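Local coordinates for protein dephospho-CoA kinase (Legionella pneumophila subsp. pneumophila, PDB 4TTR) that probably catalyses the last step of coenzyme A biosynthesis, the ATP-dependent phosphorylation of the 3'-hydroxyl group of dephospho-CoA, at residues 31-36 with 41-46; 122-127 with 136-141; 126-131 with 172-177. All coordinates share one frame; numbering follows the deposited sequence.

Contact 1 (31-36 with 41-46)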
ATOM      1  N   THR A  31       7.811  -1.019  -6.790  1.00 18.28           N
ATOM      2  CA  THR A  31       9.028  -1.593  -7.349  1.00 16.89           C
ATOM      3  C   THR A  31       9.598  -2.620  -6.375  1.00 12.29           C
ATOM      4  O   THR A  31      10.074  -3.682  -6.779  1.00 15.29           O
ATOM      5  CB  THR A  31      10.080  -0.514  -7.636  1.00 21.08           C
ATOM      6  OG1 THR A  31       9.531   0.458  -8.534  1.00 20.74           O
ATOM      7  CG2 THR A  31      11.333  -1.128  -8.250  1.00 20.24           C
ATOM      8  N   VAL A  32       9.544  -2.289  -5.089  1.00 11.70           N
ATOM      9  CA  VAL A  32       9.966  -3.206  -4.039  1.00 12.29           C
ATOM     10  C   VAL A  32       9.122  -4.472  -4.095  1.00 11.86           C
ATOM     11  O   VAL A  32       9.648  -5.575  -3.977  1.00 11.12           O
ATOM     12  CB  VAL A  32       9.865  -2.548  -2.645  1.00 12.44           C
ATOM     13  CG1 VAL A  32       9.990  -3.580  -1.529  1.00 13.44           C
ATOM     14  CG2 VAL A  32      10.935  -1.487  -2.493  1.00 12.61           C
ATOM     15  N   ALA A  33       7.816  -4.311  -4.281  1.00 15.30           N
ATOM     16  CA  ALA A  33       6.917  -5.457  -4.382  1.00 15.12           C
ATOM     17  C   ALA A  33       7.299  -6.344  -5.562  1.00 14.00           C
ATOM     18  O   ALA A  33       7.295  -7.569  -5.451  1.00 14.06           O
ATOM     19  CB  ALA A  33       5.477  -4.996  -4.515  1.00 16.73           C
ATOM     20  N   GLU A  34       7.642  -5.723  -6.687  1.00 16.29           N
ATOM     21  CA  GLU A  34       8.025  -6.466  -7.882  0.58 16.76           C
ATOM     22  C   GLU A  34       9.303  -7.268  -7.641  1.00 14.56           C
ATOM     23  O   GLU A  34       9.417  -8.411  -8.081  1.00 14.84           O
ATOM     24  CB  GLU A  34       8.204  -5.511  -9.071  0.58 17.82           C
ATOM     25  CG  GLU A  34       8.623  -6.185 -10.377  0.58 19.89           C
ATOM     26  CD  GLU A  34       7.617  -7.213 -10.877  0.58 21.33           C
ATOM     27  OE1 GLU A  34       7.997  -8.054 -11.721  0.58 23.04           O
ATOM     28  OE2 GLU A  34       6.446  -7.182 -10.438  0.58 21.91           O
ATOM     29  N   PHE A  35      10.263  -6.674  -6.938  1.00 13.31           N
ATOM     30  CA  PHE A  35      11.512  -7.369  -6.642  1.00 16.15           C
ATOM     31  C   PHE A  35      11.246  -8.584  -5.753  1.00 12.98           C
ATOM     32  O   PHE A  35      11.823  -9.646  -5.969  1.00 15.14           O
ATOM     33  CB  PHE A  35      12.527  -6.422  -5.982  1.00 13.97           C
ATOM     34  CG  PHE A  35      13.251  -5.518  -6.956  1.00 15.05           C
ATOM     35  CD1 PHE A  35      13.736  -6.009  -8.158  1.00 15.94           C
ATOM     36  CD2 PHE A  35      13.440  -4.176  -6.667  1.00 13.82           C
ATOM     37  CE1 PHE A  35      14.397  -5.184  -9.048  1.00 17.48           C
ATOM     38  CE2 PHE A  35      14.101  -3.342  -7.558  1.00 15.14           C
ATOM     39  CZ  PHE A  35      14.578  -3.848  -8.748  1.00 16.69           C
ATOM     40  N   PHE A  36      10.367  -8.438  -4.765  1.00 13.32           N
ATOM     41  CA  PHE A  36       9.966  -9.577  -3.940  1.00 14.10           C
ATOM     42  C   PHE A  36       9.265 -10.625  -4.794  1.00 14.65           C
ATOM     43  O   PHE A  36       9.484 -11.830  -4.631  1.00 10.84           O
ATOM     44  CB  PHE A  36       9.054  -9.135  -2.793  1.00 12.83           C
ATOM     45  CG  PHE A  36       9.800  -8.639  -1.591  1.00 11.30           C
ATOM     46  CD1 PHE A  36      10.470  -9.527  -0.767  1.00 15.34           C
ATOM     47  CD2 PHE A  36       9.850  -7.287  -1.293  1.00 11.10           C
ATOM     48  CE1 PHE A  36      11.173  -9.077   0.335  1.00 13.60           C
ATOM     49  CE2 PHE A  36      10.548  -6.833  -0.190  1.00 13.44           C
ATOM     50  CZ  PHE A  36      11.209  -7.728   0.625  1.00  8.80           C
ATOM     51  N   ILE A  41       8.290 -14.754  -4.278  1.00 12.15           N
ATOM     52  CA  ILE A  41       7.402 -14.513  -3.146  1.00 13.43           C
ATOM     53  C   ILE A  41       6.013 -14.108  -3.626  1.00 17.41           C
ATOM     54  O   ILE A  41       5.872 -13.268  -4.516  1.00 16.41           O
ATOM     55  CB  ILE A  41       7.957 -13.419  -2.210  1.00 14.96           C
ATOM     56  CG1 ILE A  41       9.337 -13.818  -1.681  1.00 15.12           C
ATOM     57  CG2 ILE A  41       6.998 -13.160  -1.048  1.00 13.47           C
ATOM     58  CD1 ILE A  41       9.375 -15.162  -0.944  1.00 12.12           C
ATOM     59  N   ASN A  42       4.995 -14.716  -3.026  1.00 15.66           N
ATOM     60  CA  ASN A  42       3.609 -14.349  -3.287  1.00 17.67           C
ATOM     61  C   ASN A  42       3.311 -12.970  -2.711  1.00 16.77           C
ATOM     62  O   ASN A  42       3.455 -12.751  -1.508  1.00 16.50           O
ATOM     63  CB  ASN A  42       2.652 -15.382  -2.684  1.00 19.10           C
ATOM     64  CG  ASN A  42       2.611 -16.698  -3.463  1.00 21.80           C
ATOM     65  OD1 ASN A  42       1.648 -17.453  -3.350  1.00 23.75           O
ATOM     66  ND2 ASN A  42       3.649 -16.978  -4.249  1.00 26.09           N
ATOM     67  N   VAL A  43       2.900 -12.044  -3.570  1.00 13.89           N
ATOM     68  CA  VAL A  43       2.548 -10.699  -3.134  1.00 16.62           C
ATOM     69  C   VAL A  43       1.046 -10.481  -3.279  1.00 16.73           C
ATOM     70  O   VAL A  43       0.497 -10.609  -4.370  1.00 14.81           O
ATOM     71  CB  VAL A  43       3.303  -9.626  -3.934  1.00 17.64           C
ATOM     72  CG1 VAL A  43       2.963  -8.234  -3.413  1.00 17.69           C
ATOM     73  CG2 VAL A  43       4.801  -9.869  -3.858  1.00 17.04           C
ATOM     74  N   ILE A  44       0.392 -10.165  -2.167  1.00 13.39           N
ATOM     75  CA  ILE A  44      -1.023  -9.823  -2.174  1.00 19.70           C
ATOM     76  C   ILE A  44      -1.166  -8.303  -2.178  1.00 18.54           C
ATOM     77  O   ILE A  44      -0.692  -7.625  -1.264  1.00 19.46           O
ATOM     78  CB  ILE A  44      -1.760 -10.429  -0.962  1.00 18.73           C
ATOM     79  CG1 ILE A  44      -1.617 -11.955  -0.966  1.00 18.83           C
ATOM     80  CG2 ILE A  44      -3.235 -10.042  -0.989  1.00 20.47           C
ATOM     81  CD1 ILE A  44      -2.112 -12.635   0.294  1.00 18.22           C
ATOM     82  N   TYR A  45      -1.806  -7.778  -3.219  1.00 18.81           N
ATOM     83  CA  TYR A  45      -1.990  -6.337  -3.375  1.00 19.40           C
ATOM     84  C   TYR A  45      -3.374  -5.896  -2.916  1.00 18.84           C
ATOM     85  O   TYR A  45      -4.353  -6.061  -3.640  1.00 19.82           O
ATOM     86  CB  TYR A  45      -1.786  -5.928  -4.834  1.00 22.53           C
ATOM     87  CG  TYR A  45      -0.408  -6.233  -5.368  1.00 24.96           C
ATOM     88  CD1 TYR A  45       0.641  -5.337  -5.194  1.00 27.77           C
ATOM     89  CD2 TYR A  45      -0.153  -7.414  -6.051  1.00 22.68           C
ATOM     90  CE1 TYR A  45       1.906  -5.613  -5.683  1.00 26.38           C
ATOM     91  CE2 TYR A  45       1.105  -7.699  -6.545  1.00 25.74           C
ATOM     92  CZ  TYR A  45       2.131  -6.797  -6.358  1.00 26.27           C
ATOM     93  OH  TYR A  45       3.385  -7.084  -6.849  1.00 33.92           O
ATOM     94  N   ALA A  46      -3.449  -5.331  -1.715  1.00 18.12           N
ATOM     95  CA  ALA A  46      -4.726  -4.895  -1.160  1.00 22.03           C
ATOM     96  C   ALA A  46      -5.359  -3.808  -2.019  1.00 21.22           C
ATOM     97  O   ALA A  46      -6.579  -3.682  -2.069  1.00 17.80           O
ATOM     98  CB  ALA A  46      -4.547  -4.399   0.261  1.00 22.31           C
TER
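Residues 31-36 of helix 29-38 run back against strand 42-45 at 148° between their N-to-C directions, with 8.6 Å between the axes at closest approach, and the two segments come closest where Phe36 meets Ile41. There Ile41 N donates to Phe36 O at 3.2 Å. Phe36 O also lies 3.3 Å from Ile41 CB. One turn back along the helix, Ala33 faces the strand: its O touches Val43 CG2 and its CB packs near Val43 CG1. Helix 29-38 starts within the predicted ATP-binding residues, at the end of the P-loop of this kinase fold, and its chain turns back into 42-45, an outermost strand of the parallel sheet, as the helix-to-strand half of a beta-alpha-beta crossover. Tyr45, at the N-cap position of the next helix, has CG anti to its own carbonyl carbon (chi1 -61°), a turn that carries the ring back toward helix 29-38. Ala33 CB meets the ring obliquely, 3.8 Å from Tyr45 CE1 and close to the hydroxyl, while Val43 CG1 sits 3.4 Å above one face of the Tyr45 ring, offset toward the rim. Lys48 makes a cation-pi contact with the same ring.

Contact 2 (122-127 with 136-141)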
ATOM      1  N   CYS A 122       4.717 -14.634   2.838  1.00 14.09           N
ATOM      2  CA  CYS A 122       3.853 -13.852   1.957  1.00 15.49           C
ATOM      3  C   CYS A 122       4.027 -12.361   2.215  1.00 14.02           C
ATOM      4  O   CYS A 122       4.237 -11.936   3.346  1.00 15.25           O
ATOM      5  CB  CYS A 122       2.387 -14.255   2.157  1.00 18.13           C
ATOM      6  SG  CYS A 122       1.206 -13.470   1.024  1.00 33.03           S
ATOM      7  N   LEU A 123       3.942 -11.580   1.147  1.00 13.41           N
ATOM      8  CA  LEU A 123       4.007 -10.130   1.236  1.00 16.38           C
ATOM      9  C   LEU A 123       2.630  -9.538   0.954  1.00 14.87           C
ATOM     10  O   LEU A 123       2.021  -9.840  -0.065  1.00 14.55           O
ATOM     11  CB  LEU A 123       5.037  -9.589   0.248  1.00 15.79           C
ATOM     12  CG  LEU A 123       5.521  -8.162   0.479  1.00 15.91           C
ATOM     13  CD1 LEU A 123       6.451  -8.098   1.681  1.00 16.31           C
ATOM     14  CD2 LEU A 123       6.219  -7.660  -0.766  1.00 19.50           C
ATOM     15  N   ILE A 124       2.141  -8.714   1.876  1.00 14.47           N
ATOM     16  CA  ILE A 124       0.851  -8.053   1.727  1.00 13.55           C
ATOM     17  C   ILE A 124       1.049  -6.541   1.631  1.00 13.93           C
ATOM     18  O   ILE A 124       1.399  -5.890   2.614  1.00  9.86           O
ATOM     19  CB  ILE A 124      -0.094  -8.368   2.908  1.00 15.07           C
ATOM     20  CG1 ILE A 124      -0.158  -9.878   3.164  1.00 16.31           C
ATOM     21  CG2 ILE A 124      -1.485  -7.813   2.630  1.00 16.69           C
ATOM     22  CD1 ILE A 124      -0.960 -10.269   4.393  1.00 18.02           C
ATOM     23  N   GLU A 125       0.841  -5.992   0.440  1.00 15.58           N
ATOM     24  CA  GLU A 125       0.930  -4.551   0.240  1.00 18.57           C
ATOM     25  C   GLU A 125      -0.310  -3.869   0.802  1.00 19.65           C
ATOM     26  O   GLU A 125      -1.427  -4.146   0.367  1.00 21.62           O
ATOM     27  CB  GLU A 125       1.093  -4.215  -1.241  1.00 20.17           C
ATOM     28  CG  GLU A 125       1.402  -2.748  -1.502  1.00 31.18           C
ATOM     29  CD  GLU A 125       1.457  -2.413  -2.981  1.00 44.51           C
ATOM     30  OE1 GLU A 125       0.706  -1.514  -3.414  0.38 36.60           O
ATOM     31  OE2 GLU A 125       2.258  -3.038  -3.707  1.00 44.55           O
ATOM     32  N   ILE A 126      -0.095  -2.977   1.766  1.00 16.41           N
ATOM     33  CA  ILE A 126      -1.173  -2.341   2.513  1.00 21.67           C
ATOM     34  C   ILE A 126      -0.927  -0.830   2.591  1.00 27.24           C
ATOM     35  O   ILE A 126       0.170  -0.370   2.272  1.00 22.00           O
ATOM     36  CB  ILE A 126      -1.286  -2.957   3.927  1.00 23.32           C
ATOM     37  CG1 ILE A 126       0.029  -2.790   4.691  1.00 22.95           C
ATOM     38  CG2 ILE A 126      -1.660  -4.425   3.814  1.00 23.77           C
ATOM     39  CD1 ILE A 126       0.054  -3.456   6.056  1.00 25.51           C
ATOM     40  N   PRO A 127      -1.946  -0.045   2.994  1.00 46.93           N
ATOM     41  CA  PRO A 127      -1.734   1.409   3.028  1.00 30.73           C
ATOM     42  C   PRO A 127      -0.812   1.871   4.157  1.00 27.56           C
ATOM     43  O   PRO A 127      -0.650   1.168   5.154  1.00 24.28           O
ATOM     44  CB  PRO A 127      -3.149   1.969   3.226  1.00 30.13           C
ATOM     45  CG  PRO A 127      -3.904   0.873   3.870  1.00 39.11           C
ATOM     46  CD  PRO A 127      -3.344  -0.400   3.304  1.00 48.03           C
ATOM     47  N   PRO A 136      -3.890  -7.685  12.344  1.00 39.72           N
ATOM     48  CA  PRO A 136      -3.235  -8.162  13.565  1.00 42.50           C
ATOM     49  C   PRO A 136      -2.382  -9.410  13.344  1.00 37.86           C
ATOM     50  O   PRO A 136      -1.674  -9.834  14.257  1.00 42.23           O
ATOM     51  CB  PRO A 136      -4.415  -8.478  14.484  1.00 41.97           C
ATOM     52  CG  PRO A 136      -5.491  -8.899  13.546  1.00 39.92           C
ATOM     53  CD  PRO A 136      -5.321  -8.040  12.323  1.00 35.93           C
ATOM     54  N   TYR A 137      -2.449  -9.980  12.145  1.00 33.03           N
ATOM     55  CA  TYR A 137      -1.805 -11.260  11.860  1.00 32.84           C
ATOM     56  C   TYR A 137      -0.423 -11.122  11.218  1.00 29.71           C
ATOM     57  O   TYR A 137       0.243 -12.122  10.953  1.00 32.13           O
ATOM     58  CB  TYR A 137      -2.706 -12.107  10.954  1.00 32.07           C
ATOM     59  CG  TYR A 137      -3.237 -11.383   9.732  1.00 32.23           C
ATOM     60  CD1 TYR A 137      -4.473 -10.750   9.761  1.00 28.77           C
ATOM     61  CD2 TYR A 137      -2.510 -11.343   8.551  1.00 29.59           C
ATOM     62  CE1 TYR A 137      -4.968 -10.095   8.650  1.00 28.49           C
ATOM     63  CE2 TYR A 137      -2.997 -10.691   7.435  1.00 28.58           C
ATOM     64  CZ  TYR A 137      -4.224 -10.068   7.490  1.00 28.94           C
ATOM     65  OH  TYR A 137      -4.709  -9.417   6.382  1.00 24.80           O
ATOM     66  N   LEU A 138       0.010  -9.892  10.972  1.00 24.65           N
ATOM     67  CA  LEU A 138       1.310  -9.654  10.355  1.00 20.61           C
ATOM     68  C   LEU A 138       2.451  -9.986  11.311  1.00 18.98           C
ATOM     69  O   LEU A 138       2.438  -9.563  12.464  1.00 20.78           O
ATOM     70  CB  LEU A 138       1.420  -8.195   9.905  1.00 21.78           C
ATOM     71  CG  LEU A 138       0.404  -7.721   8.866  1.00 19.40           C
ATOM     72  CD1 LEU A 138       0.639  -6.254   8.550  1.00 26.65           C
ATOM     73  CD2 LEU A 138       0.474  -8.563   7.601  1.00 17.14           C
ATOM     74  N   GLN A 139       3.442 -10.735  10.836  1.00 17.66           N
ATOM     75  CA  GLN A 139       4.635 -11.004  11.634  1.00 19.12           C
ATOM     76  C   GLN A 139       5.570  -9.805  11.612  1.00 18.47           C
ATOM     77  O   GLN A 139       6.222  -9.488  12.605  1.00 17.80           O
ATOM     78  CB  GLN A 139       5.391 -12.231  11.114  1.00 17.26           C
ATOM     79  CG  GLN A 139       4.763 -13.583  11.400  1.00 17.68           C
ATOM     80  CD  GLN A 139       4.211 -13.693  12.797  1.00 27.71           C
ATOM     81  OE1 GLN A 139       4.940 -13.577  13.792  1.00 31.27           O
ATOM     82  NE2 GLN A 139       2.908 -13.950  12.880  1.00 30.54           N
ATOM     83  N   LYS A 140       5.640  -9.162  10.452  1.00 20.73           N
ATOM     84  CA  LYS A 140       6.550  -8.051  10.237  1.00 18.04           C
ATOM     85  C   LYS A 140       5.864  -6.948   9.456  1.00 15.53           C
ATOM     86  O   LYS A 140       4.923  -7.206   8.706  1.00 12.37           O
ATOM     87  CB  LYS A 140       7.792  -8.512   9.475  1.00 16.33           C
ATOM     88  CG  LYS A 140       8.594  -9.584  10.164  1.00 21.00           C
ATOM     89  CD  LYS A 140       9.316  -9.031  11.370  1.00 21.86           C
ATOM     90  CE  LYS A 140      10.499  -9.896  11.716  1.00 24.62           C
ATOM     91  NZ  LYS A 140      11.181  -9.439  12.945  1.00 28.43           N
ATOM     92  N   VAL A 141       6.346  -5.723   9.640  1.00 14.61           N
ATOM     93  CA  VAL A 141       5.963  -4.606   8.793  1.00 12.51           C
ATOM     94  C   VAL A 141       7.220  -4.019   8.158  1.00 12.05           C
ATOM     95  O   VAL A 141       8.219  -3.770   8.837  1.00 12.17           O
ATOM     96  CB  VAL A 141       5.202  -3.520   9.582  1.00 16.99           C
ATOM     97  CG1 VAL A 141       4.909  -2.309   8.699  1.00 17.18           C
ATOM     98  CG2 VAL A 141       3.903  -4.089  10.143  1.00 18.47           C
TER
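Ile124 in strand 122-125 and Ile126 just beyond its end send their side chains toward Tyr137 and Leu138, in the turn that leads into strand 140-145. The CB of Ile124 points across to this turn, and from it the two branches part. CG2 stands anti to the backbone N, whereas CG1 is anti to the carbonyl carbon (chi1 -50°) and continues through an extended chi2 of 174° that places CD1 at the far end of the branch, against the other segment. CB, CG1 and CG2 have no partner there within 4.2 Å; CD1 does all the touching. Ile124 CD1 meets Tyr137 CE2 at 3.7 Å and lies in the plane of the ring, at its edge, with the two side chains crossing at about a right angle. The second neighbour of Ile124 CD1 is Leu138 CD2, at 3.9 Å. The methyl faces the notch where the ring edge and the leucine branch lie side by side. Leu138 divides its work: CD2 serves Ile124, while Leu138 CD1 meets Ile126 CD1 at 3.8 Å, the two side chains reaching toward each other tip to tip. Beside this apolar patch the hydroxyl of Tyr137 is buried without a polar partner in the model, a probable energetic cost of laying the ring here. Behind the contact, Leu138 also rests on Ser18 and Ile126 on Thr22, both of strand 18-23. The contact joins strand 122-125 and the loop after it to the turn entering strand 140-145, across central strand 18-23 of a parallel sheet with strand order 2-3-1-4-5, as in the P-loop kinase fold.

Contact 3 (126-131 with 172-177)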
ATOM      1  N   ILE A 126      -0.095  -2.977   1.766  1.00 16.41           N
ATOM      2  CA  ILE A 126      -1.173  -2.341   2.513  1.00 21.67           C
ATOM      3  C   ILE A 126      -0.927  -0.830   2.591  1.00 27.24           C
ATOM      4  O   ILE A 126       0.170  -0.370   2.272  1.00 22.00           O
ATOM      5  CB  ILE A 126      -1.286  -2.957   3.927  1.00 23.32           C
ATOM      6  CG1 ILE A 126       0.029  -2.790   4.691  1.00 22.95           C
ATOM      7  CG2 ILE A 126      -1.660  -4.425   3.814  1.00 23.77           C
ATOM      8  CD1 ILE A 126       0.054  -3.456   6.056  1.00 25.51           C
ATOM      9  N   PRO A 127      -1.946  -0.045   2.994  1.00 46.93           N
ATOM     10  CA  PRO A 127      -1.734   1.409   3.028  1.00 30.73           C
ATOM     11  C   PRO A 127      -0.812   1.871   4.157  1.00 27.56           C
ATOM     12  O   PRO A 127      -0.650   1.168   5.154  1.00 24.28           O
ATOM     13  CB  PRO A 127      -3.149   1.969   3.226  1.00 30.13           C
ATOM     14  CG  PRO A 127      -3.904   0.873   3.870  1.00 39.11           C
ATOM     15  CD  PRO A 127      -3.344  -0.400   3.304  1.00 48.03           C
ATOM     16  N   LEU A 128      -0.227   3.053   3.986  1.00 30.30           N
ATOM     17  CA  LEU A 128       0.717   3.618   4.949  1.00 30.14           C
ATOM     18  C   LEU A 128       0.146   3.669   6.366  1.00 29.24           C
ATOM     19  O   LEU A 128       0.793   3.233   7.324  1.00 27.10           O
ATOM     20  CB  LEU A 128       1.129   5.023   4.499  1.00 34.12           C
ATOM     21  CG  LEU A 128       2.012   5.846   5.441  1.00 37.12           C
ATOM     22  CD1 LEU A 128       3.373   5.189   5.628  1.00 30.64           C
ATOM     23  CD2 LEU A 128       2.161   7.261   4.903  1.00 32.20           C
ATOM     24  N   LEU A 129      -1.066   4.203   6.486  1.00 29.91           N
ATOM     25  CA  LEU A 129      -1.739   4.340   7.775  1.00 33.86           C
ATOM     26  C   LEU A 129      -2.749   3.218   7.989  1.00 32.39           C
ATOM     27  O   LEU A 129      -3.905   3.468   8.329  1.00 32.66           O
ATOM     28  CB  LEU A 129      -2.445   5.693   7.864  1.00 41.89           C
ATOM     29  CG  LEU A 129      -1.566   6.926   7.678  1.00 39.42           C
ATOM     30  CD1 LEU A 129      -2.445   8.148   7.487  1.00 40.18           C
ATOM     31  CD2 LEU A 129      -0.635   7.111   8.866  1.00 36.00           C
ATOM     32  N   PHE A 130      -2.306   1.981   7.791  1.00 31.19           N
ATOM     33  CA  PHE A 130      -3.194   0.835   7.911  1.00 31.54           C
ATOM     34  C   PHE A 130      -3.652   0.646   9.354  1.00 34.89           C
ATOM     35  O   PHE A 130      -2.890   0.863  10.299  1.00 31.08           O
ATOM     36  CB  PHE A 130      -2.507  -0.437   7.403  1.00 31.97           C
ATOM     37  CG  PHE A 130      -1.366  -0.905   8.266  1.00 30.44           C
ATOM     38  CD1 PHE A 130      -0.100  -0.364   8.122  1.00 30.09           C
ATOM     39  CD2 PHE A 130      -1.560  -1.899   9.211  1.00 33.86           C
ATOM     40  CE1 PHE A 130       0.947  -0.797   8.910  1.00 26.85           C
ATOM     41  CE2 PHE A 130      -0.515  -2.337  10.002  1.00 30.81           C
ATOM     42  CZ  PHE A 130       0.738  -1.786   9.852  1.00 27.55           C
ATOM     43  N   ASN A 131      -4.913   0.256   9.513  1.00 33.89           N
ATOM     44  CA  ASN A 131      -5.452  -0.071  10.824  1.00 38.13           C
ATOM     45  C   ASN A 131      -4.880  -1.402  11.287  1.00 37.72           C
ATOM     46  O   ASN A 131      -5.089  -2.434  10.646  1.00 36.02           O
ATOM     47  CB  ASN A 131      -6.984  -0.131  10.778  1.00 42.28           C
ATOM     48  CG  ASN A 131      -7.611  -0.247  12.158  1.00 38.40           C
ATOM     49  OD1 ASN A 131      -6.954  -0.625  13.127  1.00 45.38           O
ATOM     50  ND2 ASN A 131      -8.893   0.081  12.249  1.00 48.53           N
ATOM     51  N   THR A 172       1.783  17.949   3.087  1.00 24.05           N
ATOM     52  CA  THR A 172       0.515  17.541   3.682  1.00 29.62           C
ATOM     53  C   THR A 172       0.438  16.042   3.981  1.00 34.75           C
ATOM     54  O   THR A 172      -0.605  15.541   4.403  1.00 32.38           O
ATOM     55  CB  THR A 172      -0.660  17.919   2.763  1.00 36.89           C
ATOM     56  OG1 THR A 172      -0.404  17.446   1.435  1.00 42.40           O
ATOM     57  CG2 THR A 172      -0.841  19.428   2.735  1.00 35.11           C
ATOM     58  N   GLN A 173       1.537  15.326   3.778  1.00 33.72           N
ATOM     59  CA  GLN A 173       1.543  13.888   4.023  1.00 35.18           C
ATOM     60  C   GLN A 173       1.481  13.585   5.514  1.00 26.28           C
ATOM     61  O   GLN A 173       1.854  14.420   6.332  1.00 31.71           O
ATOM     62  CB  GLN A 173       2.781  13.247   3.403  1.00 31.03           C
ATOM     63  CG  GLN A 173       2.919  13.536   1.923  1.00 41.88           C
ATOM     64  CD  GLN A 173       1.674  13.160   1.138  1.00 56.60           C
ATOM     65  OE1 GLN A 173       0.949  12.237   1.505  1.00 51.28           O
ATOM     66  NE2 GLN A 173       1.417  13.883   0.055  1.00 52.52           N
ATOM     67  N   PRO A 174       0.997  12.385   5.873  1.00 31.86           N
ATOM     68  CA  PRO A 174       0.921  12.030   7.292  1.00 33.55           C
ATOM     69  C   PRO A 174       2.303  11.932   7.913  1.00 35.65           C
ATOM     70  O   PRO A 174       3.246  11.519   7.238  1.00 34.98           O
ATOM     71  CB  PRO A 174       0.233  10.659   7.288  1.00 29.66           C
ATOM     72  CG  PRO A 174      -0.315  10.479   5.907  1.00 33.20           C
ATOM     73  CD  PRO A 174       0.557  11.278   5.007  1.00 35.33           C
ATOM     74  N   ASN A 175       2.427  12.311   9.179  1.00 36.85           N
ATOM     75  CA  ASN A 175       3.694  12.156   9.871  1.00 35.03           C
ATOM     76  C   ASN A 175       3.996  10.675  10.027  1.00 34.70           C
ATOM     77  O   ASN A 175       3.099   9.871  10.287  1.00 32.38           O
ATOM     78  CB  ASN A 175       3.667  12.859  11.225  1.00 37.70           C
ATOM     79  CG  ASN A 175       3.331  14.331  11.103  1.00 47.94           C
ATOM     80  OD1 ASN A 175       4.126  15.120  10.593  1.00 49.41           O
ATOM     81  ND2 ASN A 175       2.146  14.708  11.570  1.00 47.34           N
ATOM     82  N   LEU A 176       5.264  10.323   9.845  1.00 30.77           N
ATOM     83  CA  LEU A 176       5.673   8.930   9.779  1.00 28.10           C
ATOM     84  C   LEU A 176       6.274   8.448  11.089  1.00 28.49           C
ATOM     85  O   LEU A 176       6.563   7.263  11.233  1.00 26.72           O
ATOM     86  CB  LEU A 176       6.686   8.737   8.651  1.00 26.46           C
ATOM     87  CG  LEU A 176       6.283   9.312   7.296  1.00 33.07           C
ATOM     88  CD1 LEU A 176       7.466   9.295   6.340  1.00 39.98           C
ATOM     89  CD2 LEU A 176       5.113   8.532   6.725  1.00 32.15           C
ATOM     90  N   GLU A 177       6.461   9.370  12.031  1.00 25.81           N
ATOM     91  CA  GLU A 177       7.124   9.068  13.300  1.00 31.04           C
ATOM     92  C   GLU A 177       6.575   7.800  13.949  1.00 30.48           C
ATOM     93  O   GLU A 177       7.336   6.907  14.328  1.00 31.69           O
ATOM     94  CB  GLU A 177       6.982  10.250  14.265  1.00 35.50           C
ATOM     95  CG  GLU A 177       7.683  10.056  15.604  1.00 39.86           C
ATOM     96  CD  GLU A 177       7.655  11.308  16.466  1.00 55.61           C
ATOM     97  OE1 GLU A 177       7.049  12.316  16.045  1.00 56.33           O
ATOM     98  OE2 GLU A 177       8.244  11.283  17.568  1.00 54.50           O
TER
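Leu128 has its CG anti to the backbone N (chi1 174°), Leu129 its CG anti to the carbonyl carbon (chi1 -58°), and these different settings let two consecutive leucines both reach segment 172-177. Leu128 brings both of its methyls to the end of Leu176: Leu128 CD2 lies 3.7 Å and CD1 3.9 Å from Leu176 CD2, the two side chains crossing at about a right angle. Leu128 CD2 also lies 4.2 Å from Pro174 CG. Leu129 goes to the proline ring from an oblique angle. Leu129 CD1 lies 3.5 Å from Pro174 CG and 3.7 Å from Pro174 CB, and CD2 adds a looser touch on Pro174 CB. The two segments are loops, one following strand 122-125, the other joining helices 163-171 and 177-182. Arg179 of the latter helix ties the same parts together, donating to Phe130 O and making a cation-pi contact with the Phe130 ring, and Leu176 touches Asn24, in the P-loop that follows strand 18-23. Between the segments themselves only carbon meets carbon, burying 177 Å² in all; the direct contact is probably held by shape and the exclusion of water, with direction supplied by the Arg179 bond beside it.

In the fold
Contacts 1 and 2 adjoin through the sheet, their centres 11 Å apart: strand 42-45 pairs with strand 122-125, with Ile44 N 2.7 Å from Leu123 O and Glu125 N 2.8 Å from Ile44 O, both probable hydrogen bonds. Contacts 2 and 3 share Ile126 and Pro127, and Val141 CG2 packs on Phe130 CZ at 3.9 Å. Contact 3 lies across the chain's centre from contact 1, about 19 Å between centres. Contact 1 includes Thr31 of the predicted ATP site, which touches the bound 1,3-butanediol; contacts 2 and 3 lie farther off. The side chains of Ala33, Leu128 and Ile126 are about 8, 10 and 12 Å from this ligand, and that of Leu128 is about 6 Å from that of Lys29.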